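Local coordinates for outer membrane porin protein 32 (PDB 2FGQ) that forms anion-selective channels across the bacterial outer membrane as a homotrimer, and is captured here with malate bound, at residues Leu94-Gln99 / Leu137-Thr142; Lys74-Val79 / Glu87-Arg92; Gly147-Phe152 / Gly173-Tyr178; Gly169-Gly174 / Gly188-Lys193; Gly50-Phe55 / Ser80-Phe85. One frame throughout, in Å; residues are numbered along the deposited sequence.

Interaction 1: residues Leu94-Gln99 / Leu137-Thr142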
# COMPACT_ATOMS: atom_id res chain seq x y z
N LEU A 94 -14.21 9.12 -9.15
CA LEU A 94 -14.49 10.27 -10.02
C LEU A 94 -15.85 10.86 -9.70
O LEU A 94 -16.82 10.13 -9.49
CB LEU A 94 -14.48 9.85 -11.50
CG LEU A 94 -13.13 9.40 -12.05
CD1 LEU A 94 -13.39 8.74 -13.39
CD2 LEU A 94 -12.22 10.57 -12.18
N VAL A 95 -15.92 12.19 -9.62
CA VAL A 95 -17.23 12.83 -9.47
C VAL A 95 -17.96 12.77 -10.83
O VAL A 95 -17.32 12.60 -11.85
CB VAL A 95 -17.11 14.29 -8.96
CG1 VAL A 95 -16.50 14.29 -7.56
CG2 VAL A 95 -16.33 15.18 -9.90
N PRO A 96 -19.29 12.85 -10.83
CA PRO A 96 -20.02 12.66 -12.10
C PRO A 96 -19.61 13.63 -13.19
O PRO A 96 -19.55 13.24 -14.35
CB PRO A 96 -21.48 12.83 -11.70
CG PRO A 96 -21.51 12.52 -10.28
CD PRO A 96 -20.22 13.00 -9.69
N THR A 97 -19.32 14.87 -12.83
CA THR A 97 -18.96 15.87 -13.84
C THR A 97 -17.64 15.53 -14.54
O THR A 97 -17.56 15.61 -15.76
CB THR A 97 -18.92 17.27 -13.19
OG1 THR A 97 -18.29 17.22 -11.90
CG2 THR A 97 -20.36 17.75 -12.96
N SER A 98 -16.63 15.09 -13.80
CA SER A 98 -15.38 14.71 -14.44
C SER A 98 -15.50 13.38 -15.18
O SER A 98 -14.98 13.25 -16.29
CB SER A 98 -14.22 14.65 -13.45
OG SER A 98 -14.41 13.56 -12.59
N GLN A 99 -16.19 12.42 -14.58
CA GLN A 99 -16.37 11.11 -15.20
C GLN A 99 -16.96 11.25 -16.60
O GLN A 99 -16.48 10.64 -17.56
CB GLN A 99 -17.23 10.19 -14.34
CG GLN A 99 -17.17 8.75 -14.86
CD GLN A 99 -17.94 7.81 -14.03
OE1 GLN A 99 -17.38 7.12 -13.19
NE2 GLN A 99 -19.24 7.74 -14.28
N LEU A 137 -18.00 10.44 -1.16
CA LEU A 137 -18.92 10.67 -2.28
C LEU A 137 -20.07 9.64 -2.37
O LEU A 137 -19.87 8.43 -2.20
CB LEU A 137 -18.08 10.65 -3.56
CG LEU A 137 -18.87 10.84 -4.87
CD1 LEU A 137 -19.43 12.26 -5.01
CD2 LEU A 137 -17.93 10.54 -6.02
N ILE A 138 -21.27 10.15 -2.64
CA ILE A 138 -22.41 9.34 -3.03
C ILE A 138 -22.82 9.80 -4.40
O ILE A 138 -23.03 11.01 -4.58
CB ILE A 138 -23.60 9.53 -2.08
CG1 ILE A 138 -23.22 9.08 -0.69
CG2 ILE A 138 -24.77 8.71 -2.59
CD1 ILE A 138 -24.33 9.20 0.39
N SER A 139 -22.93 8.86 -5.34
CA SER A 139 -23.37 9.23 -6.68
C SER A 139 -24.52 8.37 -7.13
O SER A 139 -24.69 7.22 -6.68
CB SER A 139 -22.28 9.11 -7.70
OG SER A 139 -21.19 9.93 -7.41
N TYR A 140 -25.32 8.95 -8.01
CA TYR A 140 -26.44 8.27 -8.64
C TYR A 140 -26.34 8.52 -10.14
O TYR A 140 -26.26 9.66 -10.59
CB TYR A 140 -27.78 8.77 -8.09
CG TYR A 140 -28.95 8.28 -8.91
CD1 TYR A 140 -29.13 6.91 -9.14
CD2 TYR A 140 -29.84 9.16 -9.50
CE1 TYR A 140 -30.13 6.44 -9.94
CE2 TYR A 140 -30.85 8.68 -10.31
CZ TYR A 140 -31.00 7.33 -10.51
OH TYR A 140 -32.05 6.90 -11.31
N TYR A 141 -26.38 7.44 -10.90
CA TYR A 141 -26.37 7.44 -12.37
C TYR A 141 -27.65 6.80 -12.87
O TYR A 141 -28.01 5.68 -12.50
CB TYR A 141 -25.14 6.69 -12.93
CG TYR A 141 -23.88 7.38 -12.58
CD1 TYR A 141 -23.14 7.02 -11.45
CD2 TYR A 141 -23.39 8.39 -13.41
CE1 TYR A 141 -21.97 7.69 -11.13
CE2 TYR A 141 -22.18 9.03 -13.12
CZ TYR A 141 -21.48 8.68 -11.97
OH TYR A 141 -20.30 9.33 -11.67
N THR A 142 -28.37 7.55 -13.70
CA THR A 142 -29.59 7.02 -14.30
C THR A 142 -29.28 6.02 -15.38
O THR A 142 -28.18 6.00 -15.94
CB THR A 142 -30.45 8.13 -14.96
OG1 THR A 142 -29.81 8.62 -16.15
CG2 THR A 142 -30.65 9.36 -14.05
O HOH W 1 -19.36 9.43 -9.23
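Tyr141 has CG anti to its carbonyl carbon (chi1 -65°), while Gln99 holds CG anti to its own backbone N (chi1 -168°) and runs on extended. The tyrosine ring and its OH lie against Pro96 and Gln99. Amide and ring planes are 22° apart and the two side chains cross obliquely, with Gln99 NE2 near CE2 and CZ of the ring. NE2 of Gln99 comes to 3.2 Å from Tyr141 OH, but the angle is too poor for a hydrogen bond; the amide's OE1 is instead bonded to Arg89. Pro96 crosses the tyrosine at about a right angle, its CA 3.4 Å from Tyr141 OH and its CB packed on CE2. In this 16-stranded porin barrel, residues 96-99 begin a short helix folded inside the channel, and strand 137-141 is the stretch of wall it leans on. No direct hydrogen bond joins the two. One water does the work: it donates to Leu94 O at 2.6 Å and also bonds Ser139 OG and Tyr141 OH, each at the same 2.6 Å. A phenylalanine at Tyr141 would probably leave this water with one partner fewer and open a small gap beside Pro96 CA. At the start of the strand, Leu137 reaches the loop with CD2, 3.7 Å from Leu94 O and 4.3 Å from Val95 CG1. Leu94 itself lines the malate pocket, and Tyr175 of the next strand but one packs on both Pro96 and Tyr141.

Interaction 2: residues Lys74-Val79 / Glu87-Arg92. With MLT (D-malate), chain H.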
# COMPACT_ATOMS: atom_id res chain seq x y z
N LYS A 74 -6.93 5.12 -4.31
CA LYS A 74 -7.45 6.47 -4.49
C LYS A 74 -8.16 6.69 -5.81
O LYS A 74 -8.87 7.69 -5.93
CB LYS A 74 -6.41 7.56 -4.24
CG LYS A 74 -6.07 7.77 -2.77
CD LYS A 74 -4.94 8.79 -2.63
CE LYS A 74 -5.34 10.19 -2.90
NZ LYS A 74 -4.14 11.06 -2.63
N ARG A 75 -8.01 5.81 -6.80
CA ARG A 75 -8.71 6.03 -8.08
C ARG A 75 -10.20 5.73 -7.89
O ARG A 75 -11.04 6.43 -8.43
CB ARG A 75 -8.10 5.22 -9.23
CG ARG A 75 -6.75 5.79 -9.64
CD ARG A 75 -6.07 5.04 -10.74
NE ARG A 75 -6.95 4.86 -11.89
CZ ARG A 75 -7.23 5.80 -12.78
NH1 ARG A 75 -6.63 6.98 -12.72
NH2 ARG A 75 -8.08 5.54 -13.78
N ARG A 76 -10.54 4.67 -7.15
CA ARG A 76 -11.96 4.35 -6.91
C ARG A 76 -12.00 3.31 -5.79
O ARG A 76 -11.21 2.34 -5.78
CB ARG A 76 -12.57 3.71 -8.15
CG ARG A 76 -14.06 3.37 -8.01
CD ARG A 76 -14.72 3.11 -9.32
NE ARG A 76 -16.03 2.50 -9.14
CZ ARG A 76 -16.81 2.11 -10.13
NH1 ARG A 76 -16.43 2.33 -11.39
NH2 ARG A 76 -17.96 1.51 -9.88
N SER A 77 -12.90 3.51 -4.83
CA SER A 77 -13.08 2.53 -3.76
C SER A 77 -14.53 2.51 -3.37
O SER A 77 -14.90 3.01 -2.32
CB SER A 77 -12.18 2.84 -2.55
OG SER A 77 -12.41 4.13 -2.01
N THR A 78 -15.35 1.93 -4.24
CA THR A 78 -16.80 2.01 -4.08
C THR A 78 -17.46 0.68 -3.80
O THR A 78 -16.93 -0.40 -4.07
CB THR A 78 -17.46 2.58 -5.37
OG1 THR A 78 -17.01 1.83 -6.52
CG2 THR A 78 -17.05 4.04 -5.59
N VAL A 79 -18.65 0.81 -3.25
CA VAL A 79 -19.63 -0.27 -3.17
C VAL A 79 -20.92 0.30 -3.75
O VAL A 79 -21.20 1.49 -3.62
CB VAL A 79 -19.77 -0.80 -1.71
CG1 VAL A 79 -20.16 0.29 -0.68
CG2 VAL A 79 -20.74 -1.98 -1.63
N GLU A 87 -27.81 3.20 -10.98
CA GLU A 87 -26.74 2.76 -10.08
C GLU A 87 -26.46 3.82 -9.04
O GLU A 87 -26.35 5.01 -9.36
CB GLU A 87 -25.46 2.50 -10.88
CG GLU A 87 -24.30 1.93 -10.09
CD GLU A 87 -23.00 1.90 -10.89
OE1 GLU A 87 -22.86 2.59 -11.93
OE2 GLU A 87 -22.09 1.22 -10.48
N VAL A 88 -26.34 3.38 -7.79
CA VAL A 88 -25.91 4.22 -6.69
C VAL A 88 -24.57 3.67 -6.19
O VAL A 88 -24.45 2.49 -5.92
CB VAL A 88 -26.93 4.25 -5.55
CG1 VAL A 88 -26.41 5.06 -4.40
CG2 VAL A 88 -28.25 4.84 -6.06
N ARG A 89 -23.59 4.56 -6.05
CA ARG A 89 -22.25 4.20 -5.54
C ARG A 89 -21.88 5.02 -4.32
O ARG A 89 -22.15 6.23 -4.27
CB ARG A 89 -21.20 4.51 -6.57
CG ARG A 89 -21.35 3.90 -7.90
CD ARG A 89 -20.13 4.26 -8.81
NE ARG A 89 -20.38 3.90 -10.18
CZ ARG A 89 -19.65 4.28 -11.20
NH1 ARG A 89 -18.62 5.14 -11.08
NH2 ARG A 89 -19.99 3.83 -12.39
N LEU A 90 -21.28 4.35 -3.34
CA LEU A 90 -20.71 5.00 -2.16
C LEU A 90 -19.22 4.80 -2.12
O LEU A 90 -18.77 3.65 -2.17
CB LEU A 90 -21.24 4.37 -0.87
CG LEU A 90 -22.62 4.67 -0.26
CD1 LEU A 90 -23.65 5.14 -1.14
CD2 LEU A 90 -23.11 3.62 0.76
N GLY A 91 -18.48 5.89 -1.91
CA GLY A 91 -17.04 5.83 -1.77
C GLY A 91 -16.30 6.76 -2.71
O GLY A 91 -16.86 7.37 -3.65
N ARG A 92 -15.01 6.88 -2.48
CA ARG A 92 -14.18 7.71 -3.32
C ARG A 92 -14.23 7.26 -4.79
O ARG A 92 -14.15 6.07 -5.10
CB ARG A 92 -12.73 7.66 -2.86
CG ARG A 92 -11.89 8.65 -3.71
CD ARG A 92 -10.57 8.88 -3.18
NE ARG A 92 -9.73 9.60 -4.11
CZ ARG A 92 -9.60 10.91 -4.15
NH1 ARG A 92 -10.35 11.73 -3.40
NH2 ARG A 92 -8.71 11.43 -4.97
C1 MLT H . -8.23 8.94 -14.62
O1 MLT H . -7.16 8.54 -15.31
O2 MLT H . -9.32 8.23 -14.58
C2 MLT H . -8.32 10.24 -13.91
O3 MLT H . -7.09 10.56 -13.31
C3 MLT H . -8.82 11.29 -14.89
C4 MLT H . -10.01 10.67 -15.60
O4 MLT H . -10.08 9.41 -15.93
O5 MLT H . -11.04 11.37 -15.90
O HOH W 2 -19.60 0.42 -12.05
O HOH W 3 -16.96 2.53 -0.44
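Arg76 and Arg89 lie guanidinium on guanidinium across a beta hairpin of the porin barrel, their planes 14° apart and their centres 3.7 Å from each other. The two side chains cross at about a right angle, both extended from CG to NE, and Arg76 NH2 sits over the face of Arg89. Two like charges stacked this closely would probably repel, and the acidic groups around them are likely to offset part of this. Glu87 takes Arg89 side-on, Arg89 NH2 to Glu87 OE1 at 3.2 Å and Arg89 NE to Glu87 OE2 from above the carboxylate plane; Asp93 forms a salt bridge to Arg89 NH1. Arg76 spends NE on Thr78 OG1, almost exactly in its guanidinium plane, at 2.9 Å, and a water links its NH2 to Glu87 OE2. Trp56 adds a cation-pi contact. Next door, Arg75 and Arg76 form a classic beta bulge opposite Glu58. Arg75 turns the other way from the hairpin partner, bent at chi3, and presents two nitrogens to one malate carboxylate: NH1 to O1 and NH2 to O2, both at 3.1 Å. Val79 and Leu90 pair through two backbone hydrogen bonds. A CB on Gly91 would clash with Ser77 O and crowd Thr78 CA; past it, Ser77 N to Arg92 O continues the pairing. The extended Arg92 side chain reaches Lys74, its NE giving a 2.8 Å bond to a lone pair of Lys74 O, in the carbonyl plane.

Interaction 3: residues Gly147-Phe152 / Gly173-Tyr178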
# COMPACT_ATOMS: atom_id res chain seq x y z
N GLY A 147 -31.36 7.67 -25.34
CA GLY A 147 -30.17 8.49 -25.44
C GLY A 147 -29.90 9.38 -24.24
O GLY A 147 -28.76 9.73 -23.95
N PHE A 148 -30.94 9.76 -23.52
CA PHE A 148 -30.81 10.70 -22.41
C PHE A 148 -30.33 10.00 -21.16
O PHE A 148 -30.81 8.93 -20.81
CB PHE A 148 -32.13 11.44 -22.15
CG PHE A 148 -32.53 12.33 -23.30
CD1 PHE A 148 -31.92 13.55 -23.48
CD2 PHE A 148 -33.45 11.88 -24.23
CE1 PHE A 148 -32.24 14.36 -24.57
CE2 PHE A 148 -33.78 12.69 -25.32
CZ PHE A 148 -33.16 13.93 -25.47
N ASN A 149 -29.40 10.66 -20.48
CA ASN A 149 -28.81 10.06 -19.28
C ASN A 149 -28.29 11.17 -18.39
O ASN A 149 -27.97 12.25 -18.85
CB ASN A 149 -27.70 9.05 -19.64
CG ASN A 149 -26.53 9.67 -20.40
OD1 ASN A 149 -25.45 9.92 -19.81
ND2 ASN A 149 -26.69 9.87 -21.72
N ALA A 150 -28.20 10.89 -17.10
CA ALA A 150 -27.76 11.90 -16.14
C ALA A 150 -27.03 11.27 -14.98
O ALA A 150 -27.14 10.08 -14.72
CB ALA A 150 -28.93 12.71 -15.60
N GLY A 151 -26.27 12.10 -14.28
CA GLY A 151 -25.52 11.66 -13.11
C GLY A 151 -25.45 12.79 -12.09
O GLY A 151 -25.44 13.97 -12.46
N PHE A 152 -25.46 12.41 -10.81
CA PHE A 152 -25.53 13.35 -9.71
C PHE A 152 -24.67 12.85 -8.56
O PHE A 152 -24.62 11.67 -8.29
CB PHE A 152 -26.96 13.47 -9.20
CG PHE A 152 -27.96 13.72 -10.27
CD1 PHE A 152 -28.26 15.01 -10.66
CD2 PHE A 152 -28.61 12.66 -10.89
CE1 PHE A 152 -29.18 15.23 -11.67
CE2 PHE A 152 -29.54 12.87 -11.88
CZ PHE A 152 -29.81 14.16 -12.27
N GLY A 173 -22.89 18.29 -7.51
CA GLY A 173 -22.76 18.47 -8.94
C GLY A 173 -23.40 17.36 -9.71
O GLY A 173 -23.84 16.37 -9.17
N GLY A 174 -23.49 17.56 -11.01
CA GLY A 174 -24.09 16.57 -11.86
C GLY A 174 -24.07 16.99 -13.30
O GLY A 174 -23.57 18.06 -13.65
N TYR A 175 -24.62 16.12 -14.13
CA TYR A 175 -24.69 16.38 -15.55
C TYR A 175 -25.97 15.82 -16.14
O TYR A 175 -26.58 14.91 -15.61
CB TYR A 175 -23.50 15.78 -16.31
CG TYR A 175 -23.45 14.29 -16.32
CD1 TYR A 175 -24.16 13.52 -17.26
CD2 TYR A 175 -22.66 13.63 -15.39
CE1 TYR A 175 -24.10 12.12 -17.23
CE2 TYR A 175 -22.58 12.28 -15.36
CZ TYR A 175 -23.31 11.51 -16.24
OH TYR A 175 -23.13 10.15 -16.17
N VAL A 176 -26.35 16.41 -17.26
CA VAL A 176 -27.31 15.84 -18.18
C VAL A 176 -26.61 15.63 -19.53
O VAL A 176 -25.72 16.38 -19.92
CB VAL A 176 -28.56 16.73 -18.34
CG1 VAL A 176 -29.34 16.77 -17.04
CG2 VAL A 176 -28.23 18.14 -18.85
N ALA A 177 -27.01 14.58 -20.23
CA ALA A 177 -26.37 14.19 -21.46
C ALA A 177 -27.30 13.45 -22.41
O ALA A 177 -28.38 12.98 -22.01
CB ALA A 177 -25.19 13.33 -21.17
N TYR A 178 -26.86 13.42 -23.65
CA TYR A 178 -27.47 12.63 -24.71
C TYR A 178 -26.34 11.80 -25.34
O TYR A 178 -25.33 12.36 -25.79
CB TYR A 178 -28.14 13.55 -25.74
CG TYR A 178 -28.77 12.75 -26.85
CD1 TYR A 178 -30.03 12.20 -26.71
CD2 TYR A 178 -28.08 12.48 -28.01
CE1 TYR A 178 -30.60 11.41 -27.73
CE2 TYR A 178 -28.62 11.68 -29.01
CZ TYR A 178 -29.89 11.16 -28.88
OH TYR A 178 -30.41 10.37 -29.89
O HOH W 4 -24.31 8.58 -17.87
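Tyr175 lays its ring flat over the backbone of Gly151, and this is the tight part of the contact. Its chi1 of 67° puts CG between the backbone N and the carbonyl carbon. Gly151 N lies 3.5 Å above the ring plane, over the centre, and Gly151 CA makes a CH-pi contact at 4.0 Å from the centroid. A CB on Gly151 would run into CE2, so the glycine makes the hollow that the ring fills. At the ring's edge, in its plane, Asn149 OD1 stands 3.6 Å from Tyr175 CE1, and a water joins OD1 to Tyr175 OH. Asn149 ND2 bonds both Gly147 O and Asp179 OD1, which would hold the amide in place. These strands, 148-155 and 171-179, are antiparallel neighbours in the porin barrel; Tyr175 and Asn149 are on its inner face, touching Lys100 of the helix 96-101. The side chains on the outer face pack more loosely. Phe148, Val176 and Phe152 lie on the surface, where Ala150 CB and Val176 CG1 are 4.3 Å apart. At the strand end the edge of Tyr178 points at the face of Phe148 in a T-shaped pair, centroids 5.1 Å apart and planes at 66°, with Tyr178 CD1 over the ring centre.

Interaction 4: residues Gly169-Gly174 / Gly188-Lys193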
# COMPACT_ATOMS: atom_id res chain seq x y z
N GLY A 169 -14.03 20.44 0.95
CA GLY A 169 -14.19 19.16 0.32
C GLY A 169 -15.60 18.81 -0.09
O GLY A 169 -15.83 17.83 -0.80
N ARG A 170 -16.58 19.59 0.33
CA ARG A 170 -17.94 19.36 -0.12
C ARG A 170 -17.99 19.44 -1.64
O ARG A 170 -17.36 20.31 -2.23
CB ARG A 170 -18.89 20.37 0.50
CG ARG A 170 -20.35 20.07 0.23
CD ARG A 170 -21.28 21.13 0.68
NE ARG A 170 -21.25 21.25 2.11
CZ ARG A 170 -21.77 22.26 2.80
NH1 ARG A 170 -22.32 23.29 2.17
NH2 ARG A 170 -21.72 22.22 4.14
N TYR A 171 -18.74 18.54 -2.24
CA TYR A 171 -19.05 18.54 -3.68
C TYR A 171 -20.52 18.39 -3.87
O TYR A 171 -21.14 17.55 -3.25
CB TYR A 171 -18.35 17.39 -4.42
CG TYR A 171 -18.74 17.19 -5.86
CD1 TYR A 171 -19.82 16.38 -6.20
CD2 TYR A 171 -18.04 17.80 -6.88
CE1 TYR A 171 -20.21 16.19 -7.52
CE2 TYR A 171 -18.43 17.64 -8.23
CZ TYR A 171 -19.53 16.83 -8.53
OH TYR A 171 -19.88 16.59 -9.83
N ILE A 172 -21.08 19.21 -4.74
CA ILE A 172 -22.45 19.00 -5.22
C ILE A 172 -22.42 19.23 -6.73
O ILE A 172 -21.93 20.25 -7.18
CB ILE A 172 -23.44 19.95 -4.57
CG1 ILE A 172 -24.87 19.71 -5.08
CG2 ILE A 172 -23.09 21.36 -4.83
CD1 ILE A 172 -25.32 18.39 -4.89
N GLY A 173 -22.89 18.29 -7.51
CA GLY A 173 -22.76 18.47 -8.94
C GLY A 173 -23.40 17.36 -9.71
O GLY A 173 -23.84 16.37 -9.17
N GLY A 174 -23.49 17.56 -11.01
CA GLY A 174 -24.09 16.57 -11.86
C GLY A 174 -24.07 16.99 -13.30
O GLY A 174 -23.57 18.06 -13.65
N GLY A 188 -22.29 19.69 -17.68
CA GLY A 188 -21.99 19.45 -16.28
C GLY A 188 -21.93 20.75 -15.49
O GLY A 188 -21.48 21.78 -15.98
N LEU A 189 -22.38 20.69 -14.25
CA LEU A 189 -22.33 21.82 -13.33
C LEU A 189 -21.94 21.27 -11.95
O LEU A 189 -22.46 20.26 -11.50
CB LEU A 189 -23.73 22.44 -13.18
CG LEU A 189 -24.48 22.99 -14.40
CD1 LEU A 189 -25.96 23.28 -14.02
CD2 LEU A 189 -23.80 24.22 -14.77
N ALA A 190 -21.00 21.95 -11.29
CA ALA A 190 -20.56 21.53 -9.97
C ALA A 190 -20.09 22.69 -9.12
O ALA A 190 -19.57 23.68 -9.61
CB ALA A 190 -19.42 20.55 -10.12
N GLN A 191 -20.23 22.53 -7.84
CA GLN A 191 -19.65 23.44 -6.85
C GLN A 191 -18.91 22.61 -5.78
O GLN A 191 -19.47 21.67 -5.25
CB GLN A 191 -20.72 24.29 -6.18
CG GLN A 191 -20.09 25.28 -5.21
CD GLN A 191 -21.07 26.20 -4.62
OE1 GLN A 191 -21.70 25.85 -3.65
NE2 GLN A 191 -21.21 27.41 -5.20
N GLN A 192 -17.67 23.01 -5.51
CA GLN A 192 -16.93 22.49 -4.36
C GLN A 192 -16.67 23.61 -3.37
O GLN A 192 -16.56 24.77 -3.74
CB GLN A 192 -15.59 21.83 -4.76
CG GLN A 192 -15.76 20.64 -5.52
CD GLN A 192 -14.46 19.93 -5.97
OE1 GLN A 192 -14.50 19.20 -6.94
NE2 GLN A 192 -13.35 20.11 -5.23
N LYS A 193 -16.60 23.24 -2.10
CA LYS A 193 -16.16 24.18 -1.07
C LYS A 193 -14.65 23.98 -0.85
O LYS A 193 -14.17 22.87 -0.71
CB LYS A 193 -16.91 23.94 0.23
CG LYS A 193 -18.40 24.21 0.16
CD LYS A 193 -18.70 25.67 0.01
CE LYS A 193 -20.18 26.00 -0.08
NZ LYS A 193 -20.36 27.51 -0.01
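The Tyr171 ring takes Gln192 OE1 at its edge, near the ring plane, and Ala190 CB obliquely, the methyl carbon 3.6 Å from CE2. Both partners come from the next strand of a beta hairpin in the barrel wall, 171-179 with 183-196. The ring and the Gln192 amide are turned 65° apart, and Gln192 OE1 stays 3.8 Å from Tyr171 CD2; the amide's NE2 is bonded to Asp128 O. Tyr171 holds CG anti to the backbone N (chi1 172°). Its OH lies where a CB on Gly173 would strike it, as it would Ala190. An alanine at Tyr171 would probably leave Thr97 OG1 without its hydroxyl partner and take away the ring atoms that pack on Ala190 CB. On the other face of the sheet, with Gln191 and Leu189, Ile172 CG2 rests 4.0 Å from Gln191 CB. Arg170 and Lys193 run side by side, pointing the same way, their charges taken by Asp157 and Asp202 respectively. At the hairpin's far end Gly169 N gives a 2.9 Å hydrogen bond to Lys193 O.

Interaction 5: residues Gly50-Phe55 / Ser80-Phe85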
# COMPACT_ATOMS: atom_id res chain seq x y z
N GLY A 50 -33.40 -8.57 -10.57
CA GLY A 50 -32.74 -7.54 -11.34
C GLY A 50 -31.80 -6.61 -10.54
O GLY A 50 -31.21 -5.69 -11.11
N LEU A 51 -31.62 -6.88 -9.26
CA LEU A 51 -30.75 -6.05 -8.40
C LEU A 51 -29.36 -6.67 -8.34
O LEU A 51 -29.25 -7.88 -8.26
CB LEU A 51 -31.33 -5.99 -7.00
CG LEU A 51 -30.70 -5.03 -5.99
CD1 LEU A 51 -30.84 -3.56 -6.47
CD2 LEU A 51 -31.30 -5.23 -4.61
N LYS A 52 -28.33 -5.84 -8.38
CA LYS A 52 -26.95 -6.31 -8.32
C LYS A 52 -26.18 -5.46 -7.29
O LYS A 52 -26.42 -4.27 -7.15
CB LYS A 52 -26.27 -6.16 -9.67
CG LYS A 52 -26.84 -7.03 -10.77
CD LYS A 52 -25.98 -6.92 -12.03
CE LYS A 52 -26.65 -7.60 -13.24
NZ LYS A 52 -27.13 -8.98 -12.92
N ALA A 53 -25.29 -6.10 -6.56
CA ALA A 53 -24.35 -5.41 -5.71
C ALA A 53 -23.00 -5.44 -6.37
O ALA A 53 -22.64 -6.40 -7.03
CB ALA A 53 -24.26 -6.07 -4.36
N GLY A 54 -22.22 -4.40 -6.15
CA GLY A 54 -20.88 -4.34 -6.74
C GLY A 54 -19.90 -3.72 -5.79
O GLY A 54 -20.25 -3.04 -4.86
N PHE A 55 -18.62 -3.95 -6.08
CA PHE A 55 -17.57 -3.19 -5.45
C PHE A 55 -16.45 -2.98 -6.47
O PHE A 55 -16.37 -3.69 -7.45
CB PHE A 55 -17.04 -3.90 -4.19
CG PHE A 55 -16.10 -5.01 -4.49
CD1 PHE A 55 -14.73 -4.79 -4.52
CD2 PHE A 55 -16.58 -6.26 -4.87
CE1 PHE A 55 -13.86 -5.79 -4.88
CE2 PHE A 55 -15.67 -7.29 -5.21
CZ PHE A 55 -14.32 -7.03 -5.22
N SER A 80 -21.67 -0.57 -4.41
CA SER A 80 -22.82 -0.07 -5.17
C SER A 80 -23.98 -1.02 -5.18
O SER A 80 -23.84 -2.21 -4.97
CB SER A 80 -22.43 0.20 -6.62
OG SER A 80 -21.92 -0.97 -7.24
N LEU A 81 -25.13 -0.47 -5.53
CA LEU A 81 -26.29 -1.25 -5.93
C LEU A 81 -26.76 -0.73 -7.28
O LEU A 81 -26.73 0.46 -7.51
CB LEU A 81 -27.44 -1.12 -4.92
CG LEU A 81 -27.30 -1.81 -3.58
CD1 LEU A 81 -28.53 -1.45 -2.72
CD2 LEU A 81 -27.16 -3.32 -3.72
N SER A 82 -27.17 -1.64 -8.13
CA SER A 82 -27.59 -1.29 -9.47
C SER A 82 -28.74 -2.15 -9.91
O SER A 82 -28.97 -3.23 -9.38
CB SER A 82 -26.44 -1.40 -10.43
OG SER A 82 -25.99 -2.72 -10.55
N GLY A 83 -29.46 -1.67 -10.90
CA GLY A 83 -30.65 -2.34 -11.36
C GLY A 83 -31.33 -1.51 -12.41
O GLY A 83 -30.71 -0.65 -13.03
N ASN A 84 -32.64 -1.72 -12.55
CA ASN A 84 -33.36 -0.99 -13.59
C ASN A 84 -33.50 0.52 -13.30
O ASN A 84 -33.80 1.30 -14.18
CB ASN A 84 -34.70 -1.66 -13.95
CG ASN A 84 -35.76 -1.63 -12.85
OD1 ASN A 84 -36.81 -2.32 -12.99
ND2 ASN A 84 -35.55 -0.84 -11.81
N PHE A 85 -33.25 0.90 -12.05
CA PHE A 85 -33.25 2.28 -11.60
C PHE A 85 -31.96 3.05 -11.93
O PHE A 85 -31.92 4.26 -11.79
CB PHE A 85 -33.52 2.34 -10.09
CG PHE A 85 -32.46 1.67 -9.27
CD1 PHE A 85 -31.29 2.34 -8.93
CD2 PHE A 85 -32.59 0.34 -8.94
CE1 PHE A 85 -30.28 1.67 -8.21
CE2 PHE A 85 -31.62 -0.32 -8.24
CZ PHE A 85 -30.46 0.34 -7.88
O HOH W 5 -33.79 -3.83 -11.18
O HOH W 6 -23.78 -2.77 -8.70
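Leu51 and Phe85 meet where strand 51-60 begins and strand 76-83 ends, the leucine's CD1 pressing on the rim of the ring, in its plane, 3.8 Å from CE2. The same methyl sits 3.5 Å from Ser82 O, so it fills the notch between that carbonyl and the phenylalanine. A CB on Gly83 would be crowded by Phe85 CE2 and tight against Gly50 O, which is consistent with a glycine beside this notch. Two residues along, Leu81 reaches back with CD2, which rests over the backbone of the other strand, 3.6 Å from Lys52 O and 4.0 Å from Ala53 CB. The small alanine is the hollow for this bump. This is the antiparallel pairing of strands 51-60 and 76-83 in the porin barrel, and Leu81 and Ala53 also pack on Ile328 and Thr286 of the second subunit, respectively. The opposite face carries Lys52, Ser80 and Ser82. Gly54 leaves room for Ser80 OG, which lies 3.6 Å from its CA where a CB would clash; Ser82 OG packs on Lys52 CB. A water bonds both serine hydroxyls, at 3.0 Å from Ser80 OG and 2.9 Å from Ser82 OG, with a weak bond to Lys52 O. The chemistry thus divides the sheet: the leucine and alanine side is apolar and suits a subunit interface, while the serine side is hydrated, with a calcium ion close to Ser80.

Four of the contacts join strands of one barrel wall; interaction 1 sets the inner helix against it. Its strand 137-141 is hydrogen-bonded to interaction 2 through Tyr141 N and Glu87 O (2.9 Å) and to interaction 3 through Tyr140 N and Phe152 O (2.8 Å). Thr97 of the same contact bonds Tyr171 of interaction 4, OG1 to OH, at 2.7 Å. Interactions 3 and 4 share Gly173 and Gly174; interactions 2 and 5 share strand 76-83. Malate is held directly by Arg75 of interaction 2 and touched by Leu94 of interaction 1, whereas Tyr175 and Tyr171 stand about 12 Å from it by side chain. Interactions 4 and 5 are farthest apart, centres about 25 Å.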